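Local coordinates for probable transcriptional regulator PhnF (Escherichia coli, PDB 2FA1), which is encoded in the operon for alkylphosphonate uptake and C-P lyase and is probably a transcriptional regulator, represented here by its C-terminal effector-binding UTRA domain, at residues 63-68 with 143-148; 101-106 with 129-134; 107-112 with 121-126. All blocks are in the same frame, centred on the assembly; numbering follows the deposited sequence. Where two conformers were deposited one is given.

All three contacts lie in one antiparallel sheet of the UTRA domain and are nested along the chain. The centre of interaction 1 lies about 2 Å from that of the chain; it joins two inner strands, with a buried His-carboxylate pair on one face and tyrosines and leucines on the other. Interactions 2 and 3 both join strands 98-109 and 125-135, and both touch the second subunit: largely buried interaction 2 through salt bridges and strand pairing, interaction 3 by packing. Interaction 3 is partly exposed: there the strands give way to a turn, with van der Waals contacts among Arg, Met, Gln and Asn. A probable hydrogen bond from Asn133 to Glu143 ties interaction 2 to interaction 1.

Interaction 1 of 3, residues 63-68 with 143-148; sequences CLIDHY and EYSVSL
His67 and Glu143 form a polar pair at one end of two antiparallel strands whose axes lie 4.6 Å apart at closest approach. The His67 ring leaves with CG anti to the carbonyl carbon. Glu143 starts with CG anti to its backbone N and bends at chi2 (-148°), which lays the carboxylate beside the ring, the two planes only 10° apart. His67 ND1 therefore donates close to its ring plane, meeting Glu143 OE1 at 2.8 Å nearly along the C-O axis. Thr53 OG1 is hydrogen-bonded to His67 NE2, so both ring nitrogens have partners, which should fix the ring's rotation; Glu143 OE1 is also hydrogen-bonded to His87 and OE2 to Asn133, and the carboxylate's charge would be expected to favour a protonated imidazole. Over one ring face sits Ile65 CG2, 3.3 Å above the plane, offset toward the rim.

Farther along this face of the sheet, Ser147 OG, anti to its backbone N, comes within 3.4 Å of Cys63 SG. On the other face Tyr68 and Tyr144 run side by side from different first torsions (Tyr68 CG anti to the carbonyl carbon, Tyr144 CG anti to N) and touch at their CD2 atoms, 3.8 Å apart. Leu64 CD2 meets Leu148 CD1 at 4.2 Å. Between these pairs one water donates to Asp66 OD2 (2.7 Å) and to Val146 O, while Asp66 OD1 engages Arg52 and His50.

Six backbone hydrogen bonds, reciprocal within Leu64-Leu148, Asp66-Val146 and Tyr68-Tyr144, alternate with the non-hydrogen-bonded pairs Ile65-Ser147 and His67-Ser145. This is the regular register of neighbouring inner strands in the antiparallel UTRA sheet.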
loop_
_atom_site.group_PDB
_atom_site.type_symbol
_atom_site.label_atom_id
_atom_site.label_comp_id
_atom_site.label_asym_id
_atom_site.label_seq_id
_atom_site.Cartn_x
_atom_site.Cartn_y
_atom_site.Cartn_z
ATOM N N CYS A 63 5.572 13.506 5.214
ATOM C CA CYS A 63 4.294 13.088 4.609
ATOM C C CYS A 63 3.494 14.341 4.247
ATOM O O CYS A 63 3.139 15.125 5.139
ATOM C CB CYS A 63 3.461 12.279 5.649
ATOM S SG CYS A 63 1.880 11.816 4.779
ATOM N N LEU A 64 3.213 14.545 2.953
ATOM C CA LEU A 64 2.466 15.709 2.528
ATOM C C LEU A 64 1.108 15.159 2.049
ATOM O O LEU A 64 1.116 14.172 1.358
ATOM C CB LEU A 64 3.147 16.225 1.268
ATOM C CG LEU A 64 2.388 17.328 0.536
ATOM C CD1 LEU A 64 2.644 18.578 1.432
ATOM C CD2 LEU A 64 2.971 17.485 -0.895
ATOM N N ILE A 65 -0.016 15.782 2.422
ATOM C CA ILE A 65 -1.331 15.295 1.896
ATOM C C ILE A 65 -2.103 16.506 1.373
ATOM O O ILE A 65 -2.184 17.532 2.061
ATOM C CB ILE A 65 -2.131 14.656 3.024
ATOM C CG1 ILE A 65 -1.304 13.574 3.766
ATOM C CG2 ILE A 65 -3.470 13.995 2.505
ATOM C CD1 ILE A 65 -2.029 12.854 4.921
ATOM N N ASP A 66 -2.692 16.348 0.184
ATOM C CA ASP A 66 -3.604 17.319 -0.390
ATOM C C ASP A 66 -4.987 16.765 -0.199
ATOM O O ASP A 66 -5.219 15.642 -0.639
ATOM C CB ASP A 66 -3.257 17.553 -1.844
ATOM C CG ASP A 66 -2.023 18.461 -1.960
ATOM O OD1 ASP A 66 -2.080 19.635 -1.588
ATOM O OD2 ASP A 66 -0.977 17.967 -2.401
ATOM N N HIS A 67 -5.869 17.496 0.449
ATOM C CA HIS A 67 -7.236 16.976 0.732
ATOM C C HIS A 67 -8.219 17.924 -0.042
ATOM O O HIS A 67 -8.106 19.133 0.060
ATOM C CB HIS A 67 -7.567 17.260 2.176
ATOM C CG HIS A 67 -6.635 16.626 3.136
ATOM N ND1 HIS A 67 -6.886 15.423 3.755
ATOM C CD2 HIS A 67 -5.509 17.118 3.674
ATOM C CE1 HIS A 67 -5.877 15.158 4.588
ATOM N NE2 HIS A 67 -5.037 16.171 4.566
ATOM N N TYR A 68 -9.213 17.347 -0.750
ATOM C CA TYR A 68 -10.017 18.211 -1.638
ATOM C C TYR A 68 -11.468 17.795 -1.246
ATOM O O TYR A 68 -11.815 16.556 -1.226
ATOM C CB TYR A 68 -9.830 17.794 -3.077
ATOM C CG TYR A 68 -8.427 18.051 -3.579
ATOM C CD1 TYR A 68 -8.039 19.297 -3.958
ATOM C CD2 TYR A 68 -7.506 16.983 -3.644
ATOM C CE1 TYR A 68 -6.751 19.525 -4.412
ATOM C CE2 TYR A 68 -6.169 17.220 -4.135
ATOM C CZ TYR A 68 -5.833 18.494 -4.495
ATOM O OH TYR A 68 -4.508 18.730 -4.946
ATOM N N GLU A 143 -14.634 13.531 0.036
ATOM C CA GLU A 143 -13.227 14.025 0.119
ATOM C C GLU A 143 -12.346 13.096 -0.719
ATOM O O GLU A 143 -12.554 11.867 -0.659
ATOM C CB GLU A 143 -12.687 14.004 1.532
ATOM C CG GLU A 143 -11.154 14.501 1.683
ATOM C CD GLU A 143 -10.406 13.828 2.776
ATOM O OE1 GLU A 143 -9.470 14.412 3.309
ATOM O OE2 GLU A 143 -10.605 12.645 3.096
ATOM N N TYR A 144 -11.417 13.710 -1.461
ATOM C CA TYR A 144 -10.402 12.956 -2.227
ATOM C C TYR A 144 -9.076 13.428 -1.598
ATOM O O TYR A 144 -8.879 14.664 -1.528
ATOM C CB TYR A 144 -10.442 13.468 -3.635
ATOM C CG TYR A 144 -9.330 13.004 -4.542
ATOM C CD1 TYR A 144 -8.962 11.637 -4.532
ATOM C CD2 TYR A 144 -8.690 13.879 -5.386
ATOM C CE1 TYR A 144 -7.941 11.130 -5.488
ATOM C CE2 TYR A 144 -7.652 13.389 -6.287
ATOM C CZ TYR A 144 -7.319 12.044 -6.306
ATOM O OH TYR A 144 -6.344 11.532 -7.179
ATOM N N SER A 145 -8.200 12.460 -1.252
ATOM C CA SER A 145 -6.920 12.924 -0.673
ATOM C C SER A 145 -5.797 12.219 -1.385
ATOM O O SER A 145 -5.934 11.054 -1.789
ATOM C CB SER A 145 -6.862 12.669 0.801
ATOM O OG SER A 145 -6.686 11.336 1.112
ATOM N N VAL A 146 -4.662 12.905 -1.496
ATOM C CA VAL A 146 -3.521 12.317 -2.157
ATOM C C VAL A 146 -2.345 12.557 -1.210
ATOM O O VAL A 146 -1.992 13.737 -1.002
ATOM C CB VAL A 146 -3.220 13.095 -3.443
ATOM C CG1 VAL A 146 -1.926 12.482 -4.243
ATOM C CG2 VAL A 146 -4.495 13.230 -4.369
ATOM N N SER A 147 -1.799 11.470 -0.686
ATOM C CA SER A 147 -0.693 11.515 0.277
ATOM C C SER A 147 0.578 11.196 -0.483
ATOM O O SER A 147 0.616 10.233 -1.273
ATOM C CB SER A 147 -0.931 10.358 1.273
ATOM O OG SER A 147 0.018 10.382 2.277
ATOM N N LEU A 148 1.658 11.922 -0.205
ATOM C CA LEU A 148 2.974 11.591 -0.802
ATOM C C LEU A 148 3.923 11.511 0.391
ATOM O O LEU A 148 3.987 12.435 1.203
ATOM C CB LEU A 148 3.481 12.720 -1.740
ATOM C CG LEU A 148 2.580 12.994 -2.937
ATOM C CD1 LEU A 148 3.239 14.187 -3.562
ATOM C CD2 LEU A 148 2.675 11.801 -3.766
HETATM O O HOH W 1 -0.211 15.397 -2.618
#

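Interaction 2 of 3, residues 101-106 with 129-134; sequences SQTRIS and VRTLNH
Arg104 and Arg130 point the same way from a hydrogen-bonded pair, yet their guanidinium groups do not lie flat on one another: the planes are 42° apart. Arg104 runs extended from CG to NE, whereas Arg130 bends at chi3 (-75°), which brings its NH2 to 3.5 Å from Arg104 CD. The like charges come no nearer than 4.5 Å, from Arg104 NE to Arg130 NH2. Glu155 of the second subunit probably offsets them, its two oxygens each in a salt bridge with one arginine. In addition, Arg130 NE donates at 3.2 Å to a water that is also hydrogen-bonded to Ser106 OG.

Next along this face, Gln102 and Leu132 lie alongside each other, with Gln102 NE2 3.4 Å from Leu132 CD1. On the reverse face Thr103 crosses Val129 obliquely, its CG2 3.8 Å from Val129 CG1. The Thr103 hydroxyl is hydrogen-bonded to Arg100 and to His160 of the second subunit.

At the start of strand segment 101-106 the register slips. Ser101 N donates to Leu132 O at 2.7 Å, and Gln102 N reaches the same oxygen only weakly, at 3.5 Å. Ser101, with psi -41°, and Gln102 thus share one partner: a classic beta bulge. From Gln102 to Ile105 the strand also pairs antiparallel with a strand of the second subunit, so strand 98-109, outermost within its own chain, continues the sheet across the dimer interface.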
loop_
_atom_site.group_PDB
_atom_site.type_symbol
_atom_site.label_atom_id
_atom_site.label_comp_id
_atom_site.label_asym_id
_atom_site.label_seq_id
_atom_site.Cartn_x
_atom_site.Cartn_y
_atom_site.Cartn_z
ATOM N N SER A 101 -14.000 4.627 0.742
ATOM C CA SER A 101 -14.541 3.689 -0.224
ATOM C C SER A 101 -13.475 3.005 -1.029
ATOM O O SER A 101 -13.582 1.791 -1.339
ATOM C CB SER A 101 -15.561 4.290 -1.190
ATOM O OG SER A 101 -15.017 5.224 -2.076
ATOM N N GLN A 102 -12.474 3.779 -1.427
ATOM C CA GLN A 102 -11.501 3.205 -2.352
ATOM C C GLN A 102 -10.139 3.751 -1.956
ATOM O O GLN A 102 -10.037 4.868 -1.451
ATOM C CB GLN A 102 -11.802 3.751 -3.757
ATOM C CG GLN A 102 -13.117 3.320 -4.333
ATOM C CD GLN A 102 -13.189 3.620 -5.819
ATOM O OE1 GLN A 102 -13.717 2.815 -6.599
ATOM N NE2 GLN A 102 -12.618 4.759 -6.237
ATOM N N THR A 103 -9.089 2.920 -2.170
ATOM C CA THR A 103 -7.689 3.323 -1.893
ATOM C C THR A 103 -6.900 2.898 -3.136
ATOM O O THR A 103 -7.181 1.797 -3.698
ATOM C CB THR A 103 -7.103 2.635 -0.648
ATOM O OG1 THR A 103 -7.916 2.876 0.518
ATOM C CG2 THR A 103 -5.655 3.153 -0.347
ATOM N N ARG A 104 -5.965 3.765 -3.593
ATOM C CA ARG A 104 -5.015 3.350 -4.652
ATOM C C ARG A 104 -3.612 3.626 -4.095
ATOM O O ARG A 104 -3.385 4.743 -3.640
ATOM C CB ARG A 104 -5.213 4.071 -5.913
ATOM C CG ARG A 104 -6.494 3.575 -6.658
ATOM C CD ARG A 104 -6.462 4.154 -8.122
ATOM N NE ARG A 104 -7.335 3.334 -8.929
ATOM C CZ ARG A 104 -6.949 2.447 -9.863
ATOM N NH1 ARG A 104 -5.670 2.242 -10.204
ATOM N NH2 ARG A 104 -7.903 1.766 -10.474
ATOM N N ILE A 105 -2.686 2.656 -4.169
ATOM C CA ILE A 105 -1.337 2.851 -3.658
ATOM C C ILE A 105 -0.349 2.677 -4.818
ATOM O O ILE A 105 -0.405 1.694 -5.555
ATOM C CB ILE A 105 -1.041 1.813 -2.594
ATOM C CG1 ILE A 105 -2.105 1.995 -1.512
ATOM C CG2 ILE A 105 0.381 2.086 -1.937
ATOM C CD1 ILE A 105 -2.085 0.853 -0.643
ATOM N N SER A 106 0.462 3.711 -5.052
ATOM C CA SER A 106 1.523 3.546 -6.053
ATOM C C SER A 106 2.866 4.017 -5.513
ATOM O O SER A 106 2.942 4.602 -4.459
ATOM C CB SER A 106 1.174 4.400 -7.255
ATOM O OG SER A 106 1.023 5.769 -6.916
ATOM N N VAL A 129 -0.523 7.578 -1.854
ATOM C CA VAL A 129 -1.734 6.857 -1.393
ATOM C C VAL A 129 -2.897 7.799 -1.703
ATOM O O VAL A 129 -2.933 8.972 -1.230
ATOM C CB VAL A 129 -1.736 6.470 0.099
ATOM C CG1 VAL A 129 -3.030 5.788 0.439
ATOM C CG2 VAL A 129 -0.584 5.514 0.404
ATOM N N ARG A 130 -3.870 7.307 -2.465
ATOM C CA ARG A 130 -4.954 8.231 -2.923
ATOM C C ARG A 130 -6.223 7.567 -2.454
ATOM O O ARG A 130 -6.395 6.313 -2.552
ATOM C CB ARG A 130 -5.001 8.379 -4.435
ATOM C CG ARG A 130 -3.714 9.035 -5.052
ATOM C CD ARG A 130 -3.857 9.411 -6.454
ATOM N NE ARG A 130 -3.805 8.235 -7.290
ATOM C CZ ARG A 130 -4.646 7.951 -8.292
ATOM N NH1 ARG A 130 -5.623 8.763 -8.642
ATOM N NH2 ARG A 130 -4.442 6.840 -9.004
ATOM N N THR A 131 -7.087 8.356 -1.810
ATOM C CA THR A 131 -8.263 7.749 -1.183
ATOM C C THR A 131 -9.518 8.556 -1.476
ATOM O O THR A 131 -9.452 9.721 -1.581
ATOM C CB THR A 131 -8.094 7.580 0.342
ATOM O OG1 THR A 131 -8.100 8.834 1.025
ATOM C CG2 THR A 131 -6.738 6.918 0.753
ATOM N N LEU A 132 -10.673 7.886 -1.614
ATOM C CA LEU A 132 -11.994 8.501 -1.696
ATOM C C LEU A 132 -12.751 8.127 -0.431
ATOM O O LEU A 132 -12.778 6.923 0.016
ATOM C CB LEU A 132 -12.793 7.909 -2.881
ATOM C CG LEU A 132 -12.429 8.580 -4.176
ATOM C CD1 LEU A 132 -13.311 7.924 -5.264
ATOM C CD2 LEU A 132 -12.681 10.089 -4.134
ATOM N N ASN A 133 -13.339 9.164 0.193
ATOM C CA ASN A 133 -13.950 9.044 1.508
ATOM C C ASN A 133 -15.341 9.655 1.394
ATOM O O ASN A 133 -15.596 10.538 0.544
ATOM C CB ASN A 133 -13.161 9.812 2.587
ATOM C CG ASN A 133 -11.795 9.223 2.839
ATOM O OD1 ASN A 133 -11.623 8.058 3.189
ATOM N ND2 ASN A 133 -10.768 10.054 2.652
ATOM N N HIS A 134 -16.247 9.081 2.186
ATOM C CA HIS A 134 -17.709 9.338 2.055
ATOM C C HIS A 134 -18.268 9.595 3.436
ATOM O O HIS A 134 -17.715 9.114 4.426
ATOM C CB HIS A 134 -18.377 8.059 1.482
ATOM C CG HIS A 134 -18.128 7.888 0.001
ATOM N ND1 HIS A 134 -16.996 7.260 -0.495
ATOM C CD2 HIS A 134 -18.832 8.303 -1.081
ATOM C CE1 HIS A 134 -17.035 7.282 -1.819
ATOM N NE2 HIS A 134 -18.133 7.901 -2.203
HETATM O O HOH W 2 -1.760 6.014 -6.109
#

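Interaction 3 of 3, residues 107-112 with 121-126; sequences ARRAQA and PNMSPL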
loop_
_atom_site.group_PDB
_atom_site.type_symbol
_atom_site.label_atom_id
_atom_site.label_comp_id
_atom_site.label_asym_id
_atom_site.label_seq_id
_atom_site.Cartn_x
_atom_site.Cartn_y
_atom_site.Cartn_z
ATOM N N ALA A 107 3.903 3.861 -6.341
ATOM C CA ALA A 107 5.238 4.397 -5.903
ATOM C C ALA A 107 5.828 5.038 -7.112
ATOM O O ALA A 107 5.712 4.540 -8.238
ATOM C CB ALA A 107 6.174 3.361 -5.353
ATOM N N ARG A 108 6.489 6.135 -6.868
ATOM C CA ARG A 108 7.194 6.787 -7.975
ATOM C C ARG A 108 8.351 7.610 -7.517
ATOM O O ARG A 108 8.658 7.659 -6.332
ATOM C CB ARG A 108 6.200 7.564 -8.793
ATOM C CG ARG A 108 5.571 8.730 -8.021
ATOM C CD ARG A 108 5.013 9.662 -9.097
ATOM N NE ARG A 108 4.313 10.846 -8.558
ATOM C CZ ARG A 108 3.061 10.851 -8.111
ATOM N NH1 ARG A 108 2.480 11.975 -7.686
ATOM N NH2 ARG A 108 2.382 9.731 -8.084
ATOM N N ARG A 109 9.104 8.123 -8.485
ATOM C CA ARG A 109 10.360 8.810 -8.159
ATOM C C ARG A 109 10.038 10.276 -8.224
ATOM O O ARG A 109 9.489 10.730 -9.215
ATOM C CB ARG A 109 11.517 8.361 -9.103
ATOM C CG ARG A 109 12.169 7.026 -8.586
ATOM C CD ARG A 109 13.358 6.551 -9.383
ATOM N NE ARG A 109 12.960 6.051 -10.688
ATOM C CZ ARG A 109 13.797 5.511 -11.591
ATOM N NH1 ARG A 109 15.090 5.413 -11.325
ATOM N NH2 ARG A 109 13.331 5.049 -12.760
ATOM N N ALA A 110 10.347 11.023 -7.154
ATOM C CA ALA A 110 9.915 12.423 -7.033
ATOM C C ALA A 110 10.609 13.304 -8.040
ATOM O O ALA A 110 11.790 13.151 -8.263
ATOM C CB ALA A 110 10.265 12.959 -5.653
ATOM N N GLN A 111 9.816 14.215 -8.613
ATOM C CA GLN A 111 10.333 15.266 -9.463
ATOM C C GLN A 111 9.622 16.615 -9.253
ATOM O O GLN A 111 8.446 16.704 -8.747
ATOM C CB GLN A 111 10.351 14.816 -10.937
ATOM C CG GLN A 111 11.357 13.663 -11.227
ATOM C CD GLN A 111 11.358 13.338 -12.719
ATOM O OE1 GLN A 111 10.437 12.711 -13.202
ATOM N NE2 GLN A 111 12.397 13.760 -13.430
ATOM N N ALA A 112 10.363 17.669 -9.609
ATOM C CA ALA A 112 9.794 19.029 -9.712
ATOM C C ALA A 112 9.096 19.441 -8.414
ATOM O O ALA A 112 9.730 19.510 -7.338
ATOM C CB ALA A 112 8.789 19.091 -10.914
ATOM N N PRO A 121 15.757 15.165 -2.878
ATOM C CA PRO A 121 16.450 15.179 -4.139
ATOM C C PRO A 121 15.636 14.604 -5.260
ATOM O O PRO A 121 14.670 13.799 -5.068
ATOM C CB PRO A 121 17.697 14.289 -3.897
ATOM C CG PRO A 121 17.561 13.672 -2.695
ATOM C CD PRO A 121 16.360 14.214 -1.936
ATOM N N ASN A 122 16.022 15.049 -6.452
ATOM C CA ASN A 122 15.493 14.516 -7.655
ATOM C C ASN A 122 15.523 12.975 -7.611
ATOM O O ASN A 122 16.509 12.363 -7.204
ATOM C CB ASN A 122 16.329 15.098 -8.811
ATOM C CG ASN A 122 15.705 14.821 -10.131
ATOM O OD1 ASN A 122 14.473 14.833 -10.251
ATOM N ND2 ASN A 122 16.530 14.497 -11.125
ATOM N N MET A 123 14.409 12.366 -8.013
ATOM C CA MET A 123 14.239 10.894 -8.185
ATOM C C MET A 123 14.085 10.099 -6.853
ATOM O O MET A 123 14.003 8.850 -6.826
ATOM C CB MET A 123 15.352 10.302 -9.083
ATOM C CG MET A 123 15.345 11.026 -10.457
ATOM S SD MET A 123 13.818 10.805 -11.404
ATOM C CE MET A 123 13.976 9.078 -11.724
ATOM N N SER A 124 13.946 10.834 -5.748
ATOM C CA SER A 124 13.791 10.155 -4.445
ATOM C C SER A 124 12.480 9.356 -4.448
ATOM O O SER A 124 11.460 9.929 -4.913
ATOM C CB SER A 124 13.658 11.188 -3.321
ATOM O OG SER A 124 14.862 11.794 -3.120
ATOM N N PRO A 125 12.497 8.022 -4.155
ATOM C CA PRO A 125 11.207 7.271 -4.131
ATOM C C PRO A 125 10.140 7.715 -3.099
ATOM O O PRO A 125 10.433 7.837 -1.868
ATOM C CB PRO A 125 11.649 5.818 -3.854
ATOM C CG PRO A 125 12.965 5.758 -4.437
ATOM C CD PRO A 125 13.613 7.070 -4.010
ATOM N N LEU A 126 8.906 7.865 -3.612
ATOM C CA LEU A 126 7.754 8.277 -2.788
ATOM C C LEU A 126 6.677 7.214 -2.843
ATOM O O LEU A 126 6.527 6.596 -3.925
ATOM C CB LEU A 126 7.121 9.564 -3.279
ATOM C CG LEU A 126 7.912 10.834 -3.497
ATOM C CD1 LEU A 126 6.981 11.863 -4.181
ATOM C CD2 LEU A 126 8.388 11.243 -2.142
#
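One face of the Arg109 guanidinium carries the methyl of Met123: CE stands 3.3 Å above the plane, offset toward the rim, and 3.4 Å from NE. Arg109 bends at chi3 (-71°) and Met123 at both chi2 and chi3, so the two chains cross obliquely, with the thioether tip curled back over the cationic group. The neighbouring flat groups are the Gln111 and Asn122 amides, whose planes are 32° apart and whose chains also cross. Here the oxygen touches an aliphatic carbon, Asn122 OD1 lying 3.5 Å from Gln111 CG. Gln111 runs alongside Met123, its CD 3.8 Å from SD, so the methionine fits between the Arg109 and Gln111 side chains.

Met123 is held in this place by the backbone. Residues 121-124 form a type II beta turn, and Met123, at its third position, takes the positive phi (76°) that such a turn requires. Pro121 O accepts from the backbone N of Ser124. Ser124 OG also donates to Pro121 O, at 2.8 Å and from above the carbonyl plane. The turn then docks on the other segment: Met123 N donates to Ala110 O at 2.7 Å, and Ala110 N donates to Ser124 O at the same 2.7 Å. Strands 98-109 and 125-135, joined through helix 113-118, meet here, giving a strand-helix-strand connection closed by antiparallel pairing. Arg108 and Leu126 make its hydrogen-bonded pair, each N bonded to the other's O.

Toward helix 113-118, Ala110 CB packs on Leu126 CD1 at 3.8 Å, with Leu118 of the helix touching Leu126 as well. Glu114 of that helix forms a salt bridge with Arg108 and accepts from Gln111 N. Arg109 packs on Pro125 of the second subunit, and Pro125 on Arg109 of the second subunit.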